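Local coordinates for Lmo2349 protein (Listeria monocytogenes, PDB 4GVO), which probably binds L-cystine or a related amino acid outside the cell and delivers it to an ABC transporter for uptake, at residues 81-84 against 88-91; 131-136 against 167-172. One frame throughout, in Å; residues are numbered along the deposited sequence.

Contact 1. Residues 81-84 against 88-91; sequences KERE and LFND. With HIS (histidine), chain E.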
loop_
_atom_site.group_PDB
_atom_site.type_symbol
_atom_site.label_atom_id
_atom_site.label_comp_id
_atom_site.label_asym_id
_atom_site.label_seq_id
_atom_site.Cartn_x
_atom_site.Cartn_y
_atom_site.Cartn_z
ATOM N N LYS A 81 7.298 -11.065 -6.916
ATOM C CA LYS A 81 8.351 -12.065 -6.917
ATOM C C LYS A 81 9.665 -11.514 -6.355
ATOM O O LYS A 81 10.386 -12.232 -5.636
ATOM C CB LYS A 81 8.482 -12.672 -8.294
ATOM C CG LYS A 81 8.898 -11.691 -9.363
ATOM C CD LYS A 81 9.114 -12.376 -10.707
ATOM C CE LYS A 81 9.763 -11.452 -11.729
ATOM N NZ LYS A 81 10.898 -10.635 -11.222
ATOM N N GLU A 82 9.958 -10.238 -6.581
ATOM C CA GLU A 82 11.147 -9.595 -6.010
ATOM C C GLU A 82 11.132 -9.613 -4.498
ATOM O O GLU A 82 12.129 -9.961 -3.846
ATOM C CB GLU A 82 11.268 -8.169 -6.508
ATOM C CG GLU A 82 11.626 -8.102 -7.969
ATOM C CD GLU A 82 10.459 -8.274 -8.953
ATOM O OE1 GLU A 82 9.277 -8.509 -8.557
ATOM O OE2 GLU A 82 10.782 -8.199 -10.171
ATOM N N ARG A 83 9.991 -9.290 -3.914
ATOM C CA ARG A 83 9.877 -9.308 -2.470
ATOM C C ARG A 83 9.878 -10.710 -1.885
ATOM O O ARG A 83 10.484 -10.911 -0.825
ATOM C CB ARG A 83 8.604 -8.582 -2.043
ATOM C CG ARG A 83 8.731 -7.073 -2.176
ATOM C CD ARG A 83 7.408 -6.345 -1.957
ATOM N NE ARG A 83 7.590 -4.901 -1.941
ATOM C CZ ARG A 83 6.590 -4.046 -1.954
ATOM N NH1 ARG A 83 5.334 -4.439 -2.026
ATOM N NH2 ARG A 83 6.851 -2.760 -1.916
ATOM N N GLU A 84 9.270 -11.681 -2.592
ATOM C CA GLU A 84 9.264 -13.059 -2.125
ATOM C C GLU A 84 10.629 -13.686 -2.130
ATOM O O GLU A 84 10.861 -14.653 -1.390
ATOM C CB GLU A 84 8.399 -13.964 -2.986
ATOM C CG GLU A 84 6.936 -13.683 -2.901
ATOM C CD GLU A 84 6.074 -14.925 -2.902
ATOM O OE1 GLU A 84 5.604 -15.281 -3.983
ATOM O OE2 GLU A 84 5.885 -15.556 -1.822
ATOM N N LEU A 88 9.133 -13.419 3.693
ATOM C CA LEU A 88 7.972 -14.271 3.828
ATOM C C LEU A 88 6.696 -13.455 3.762
ATOM O O LEU A 88 6.566 -12.449 4.438
ATOM C CB LEU A 88 8.069 -15.021 5.150
ATOM C CG LEU A 88 6.927 -15.959 5.513
ATOM C CD1 LEU A 88 6.800 -17.060 4.454
ATOM C CD2 LEU A 88 7.211 -16.539 6.887
ATOM N N PHE A 89 5.760 -13.898 2.938
ATOM C CA PHE A 89 4.390 -13.379 2.948
ATOM C C PHE A 89 3.484 -14.384 3.647
ATOM O O PHE A 89 3.619 -15.588 3.423
ATOM C CB PHE A 89 3.857 -13.162 1.549
ATOM C CG PHE A 89 4.501 -11.989 0.845
ATOM C CD1 PHE A 89 5.780 -12.066 0.353
ATOM C CD2 PHE A 89 3.853 -10.795 0.731
ATOM C CE1 PHE A 89 6.345 -10.950 -0.306
ATOM C CE2 PHE A 89 4.421 -9.689 0.111
ATOM C CZ PHE A 89 5.646 -9.780 -0.431
ATOM N N ASN A 90 2.552 -13.917 4.481
ATOM C CA ASN A 90 1.560 -14.835 5.010
ATOM C C ASN A 90 0.651 -15.300 3.853
ATOM O O ASN A 90 0.704 -14.730 2.754
ATOM C CB ASN A 90 0.802 -14.234 6.180
ATOM C CG ASN A 90 -0.124 -13.129 5.758
ATOM O OD1 ASN A 90 0.332 -12.135 5.205
ATOM N ND2 ASN A 90 -1.421 -13.298 6.003
ATOM N N ASP A 91 -0.162 -16.340 4.090
ATOM C CA ASP A 91 -1.008 -16.941 3.037
ATOM C C ASP A 91 -2.313 -16.231 2.787
ATOM O O ASP A 91 -2.891 -16.368 1.690
ATOM C CB ASP A 91 -1.355 -18.414 3.351
ATOM C CG ASP A 91 -0.201 -19.385 3.076
ATOM O OD1 ASP A 91 0.887 -18.985 2.629
ATOM O OD2 ASP A 91 -0.398 -20.595 3.313
HETATM N N HIS E . 1.026 -1.099 -1.988
HETATM C CA HIS E . 2.394 -0.499 -1.915
HETATM C C HIS E . 3.482 -1.501 -2.109
HETATM O O HIS E . 3.192 -2.707 -2.080
HETATM C CB HIS E . 2.586 0.207 -0.584
HETATM C CG HIS E . 2.086 1.620 -0.608
HETATM N ND1 HIS E . 0.791 1.900 -0.812
HETATM C CD2 HIS E . 2.756 2.864 -0.522
HETATM C CE1 HIS E . 0.636 3.248 -0.842
HETATM N NE2 HIS E . 1.835 3.815 -0.637
HETATM O OXT HIS E . 4.655 -1.109 -2.311
HETATM O O HOH W 1 6.637 -15.965 0.900
#
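F89 sets the edge of its ring against R83 CB and the backbone N of E84. The R83 end is the buried, close-packed part: R83 CB lies 3.6 Å from F89 CZ, near the ring plane, and E84 N comes to F89 CE1 at 3.8 Å. R83 CB rests on the ring, and the extended chain beyond it (chi2 171°, chi3 174°) takes the guanidinium away from F89 to the bound histidine, whose carboxylate it meets edge-on. Of the two short bonds, R83 NH1 to HIS O is 2.8 Å and nearly straight at 174°, and R83 NH2 to HIS OXT is 2.8 Å. An arginine paired with the ligand's alpha-carboxylate is as in other amino-acid-binding proteins of this family; here F89 packs at its base. E84 is partly exposed. Its CG touches F89 CD1 at 3.8 Å, but its carboxylate, nearly perpendicular to the ring, is linked through water, which donates to E84 OE2 at 2.9 Å and accepts from F89 N at 3.0 Å. Helix 81-86 leads, with one residue between, into strand 88-89, which pairs antiparallel with strand 191-202; Y199 and M201 of that strand pack on F89, and helix 207-222 touches L88 and N90.

Contact 2. Residues 131-136 against 167-172; sequences LVLKKI and ATISTP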
loop_
_atom_site.group_PDB
_atom_site.type_symbol
_atom_site.label_atom_id
_atom_site.label_comp_id
_atom_site.label_asym_id
_atom_site.label_seq_id
_atom_site.Cartn_x
_atom_site.Cartn_y
_atom_site.Cartn_z
ATOM N N LEU A 131 8.298 -0.056 -9.218
ATOM C CA LEU A 131 8.909 -1.164 -9.915
ATOM C C LEU A 131 8.158 -1.502 -11.206
ATOM O O LEU A 131 8.767 -1.739 -12.251
ATOM C CB LEU A 131 9.050 -2.369 -8.983
ATOM C CG LEU A 131 9.674 -3.615 -9.605
ATOM C CD1 LEU A 131 11.135 -3.320 -10.025
ATOM C CD2 LEU A 131 9.572 -4.805 -8.672
ATOM N N VAL A 132 6.829 -1.547 -11.097
ATOM C CA VAL A 132 5.963 -1.811 -12.240
ATOM C C VAL A 132 6.259 -0.757 -13.311
ATOM O O VAL A 132 6.452 -1.098 -14.487
ATOM C CB VAL A 132 4.479 -1.775 -11.780
ATOM C CG1 VAL A 132 3.513 -1.664 -12.968
ATOM C CG2 VAL A 132 4.159 -2.970 -10.879
ATOM N N LEU A 133 6.334 0.521 -12.946
ATOM C CA LEU A 133 6.674 1.553 -13.908
ATOM C C LEU A 133 8.086 1.421 -14.494
ATOM O O LEU A 133 8.290 1.635 -15.665
ATOM C CB LEU A 133 6.540 2.946 -13.278
ATOM C CG LEU A 133 5.134 3.421 -12.923
ATOM C CD1 LEU A 133 5.281 4.656 -11.999
ATOM C CD2 LEU A 133 4.319 3.668 -14.214
ATOM N N LYS A 134 9.054 1.067 -13.649
ATOM C CA LYS A 134 10.424 0.900 -14.102
ATOM C C LYS A 134 10.488 -0.166 -15.189
ATOM O O LYS A 134 11.176 0.021 -16.206
ATOM C CB LYS A 134 11.332 0.540 -12.913
ATOM C CG LYS A 134 12.791 0.356 -13.275
ATOM C CD LYS A 134 13.647 -0.110 -12.101
ATOM C CE LYS A 134 14.036 1.040 -11.170
ATOM N NZ LYS A 134 14.843 2.123 -11.820
ATOM N N LYS A 135 9.807 -1.279 -14.968
ATOM C CA LYS A 135 9.851 -2.360 -15.945
ATOM C C LYS A 135 9.210 -1.934 -17.255
ATOM O O LYS A 135 9.702 -2.278 -18.330
ATOM C CB LYS A 135 9.179 -3.583 -15.392
ATOM C CG LYS A 135 9.955 -4.257 -14.278
ATOM C CD LYS A 135 9.128 -5.366 -13.737
ATOM C CE LYS A 135 9.881 -6.177 -12.709
ATOM N NZ LYS A 135 9.025 -7.172 -12.041
ATOM N N ILE A 136 8.103 -1.199 -17.191
ATOM C CA ILE A 136 7.466 -0.703 -18.404
ATOM C C ILE A 136 8.326 0.298 -19.164
ATOM O O ILE A 136 8.412 0.266 -20.371
ATOM C CB ILE A 136 6.092 -0.092 -18.089
ATOM C CG1 ILE A 136 5.135 -1.213 -17.578
ATOM C CG2 ILE A 136 5.485 0.684 -19.287
ATOM C CD1 ILE A 136 3.952 -0.669 -16.810
ATOM N N ALA A 167 1.637 12.032 -14.735
ATOM C CA ALA A 167 0.927 10.865 -14.214
ATOM C C ALA A 167 1.609 10.341 -12.988
ATOM O O ALA A 167 2.772 10.681 -12.729
ATOM C CB ALA A 167 0.833 9.726 -15.262
ATOM N N THR A 168 0.840 9.560 -12.229
ATOM C CA THR A 168 1.386 8.713 -11.175
ATOM C C THR A 168 0.819 7.298 -11.403
ATOM O O THR A 168 0.217 7.019 -12.451
ATOM C CB THR A 168 1.039 9.276 -9.774
ATOM O OG1 THR A 168 1.723 8.512 -8.769
ATOM C CG2 THR A 168 -0.442 9.286 -9.484
ATOM N N ILE A 169 1.007 6.420 -10.413
ATOM C CA ILE A 169 0.423 5.082 -10.420
ATOM C C ILE A 169 -0.230 4.870 -9.067
ATOM O O ILE A 169 0.352 5.201 -8.032
ATOM C CB ILE A 169 1.454 4.012 -10.796
ATOM C CG1 ILE A 169 0.767 2.658 -11.059
ATOM C CG2 ILE A 169 2.647 3.910 -9.827
ATOM C CD1 ILE A 169 1.702 1.645 -11.670
ATOM N N SER A 170 -1.488 4.435 -9.079
ATOM C CA SER A 170 -2.251 4.312 -7.844
ATOM C C SER A 170 -3.365 3.291 -7.966
ATOM O O SER A 170 -3.429 2.576 -8.980
ATOM C CB SER A 170 -2.810 5.671 -7.339
ATOM O OG SER A 170 -3.135 5.561 -5.918
ATOM N N THR A 171 -4.194 3.157 -6.924
ATOM C CA THR A 171 -5.268 2.173 -6.904
ATOM C C THR A 171 -6.576 2.916 -6.634
ATOM O O THR A 171 -6.573 3.882 -5.869
ATOM C CB THR A 171 -4.979 1.048 -5.899
ATOM O OG1 THR A 171 -5.836 -0.058 -6.152
ATOM C CG2 THR A 171 -5.063 1.494 -4.455
ATOM N N PRO A 172 -7.688 2.456 -7.215
ATOM C CA PRO A 172 -8.954 3.155 -7.029
ATOM C C PRO A 172 -9.354 3.488 -5.592
ATOM O O PRO A 172 -9.828 4.615 -5.354
ATOM C CB PRO A 172 -9.940 2.274 -7.709
ATOM C CG PRO A 172 -9.160 1.762 -8.870
ATOM C CD PRO A 172 -7.795 1.467 -8.300
#
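L133 and I169 meet branch against branch, with V132 adding one methyl beside them; no hydrogen bond crosses between segment 131-136 of helix 128-139 and strand 168-170. I169 is the side chain to follow. Its CB points at the helix and already sits 4.1 Å from L133 CD1. At CB the chain divides. The CG2 branch makes the close approach: L133 CD1 is 3.5 Å from I169 CG2, closer than carbons normally pack, and L133 CG stands 4.0 Å from the same methyl. The other branch sets out from CG1, anti to the backbone N (chi1 -169°), and continues extended through chi2 (170°), which carries CD1 across to the helix. There I169 CD1 has V132 CG1 at 4.0 Å and L133 CG at 4.1 Å, while L133 CD2 is barely farther, at 4.2 Å. One isoleucine therefore straddles L133, I169 CG2 against L133 CD1 and I169 CD1 near L133 CG. The L133 and I169 side chains run antiparallel alongside one another, and V132 comes in roughly perpendicular. The apolar cluster continues into V121 and T123 of strand 120-123 and L193 of strand 191-202, while T168, which points away from the helix, gives its OG1 to a hydrogen bond with I122 O. This is ordinary helix-on-sheet packing of an alpha/beta lobe, here in the two-lobed fold of the family 3 solute-binding proteins, in the lobe that supplies S127 and N128 to the ligand pocket.

In the fold
Both contacts pack a helix against a strand, and both strands belong to the same mixed sheet, yet they lie in different parts of the fold, their centres about 20 Å apart. Contact 1 is mostly buried and combines an aromatic ring with R83, which grips the ligand, and the water-linked E84. Contact 2 is partly buried and wholly aliphatic, with the side chain of V132 about 9 Å from the bound histidine. The two helices nevertheless meet: E82 OE2 forms a 2.8 Å salt bridge with K135 NZ, and E82 CD packs on L131 CD2. The residues making this bridge lie outside the touching residues of both contacts, and it joins helices 81-86 and 128-139, which both contribute to the pocket.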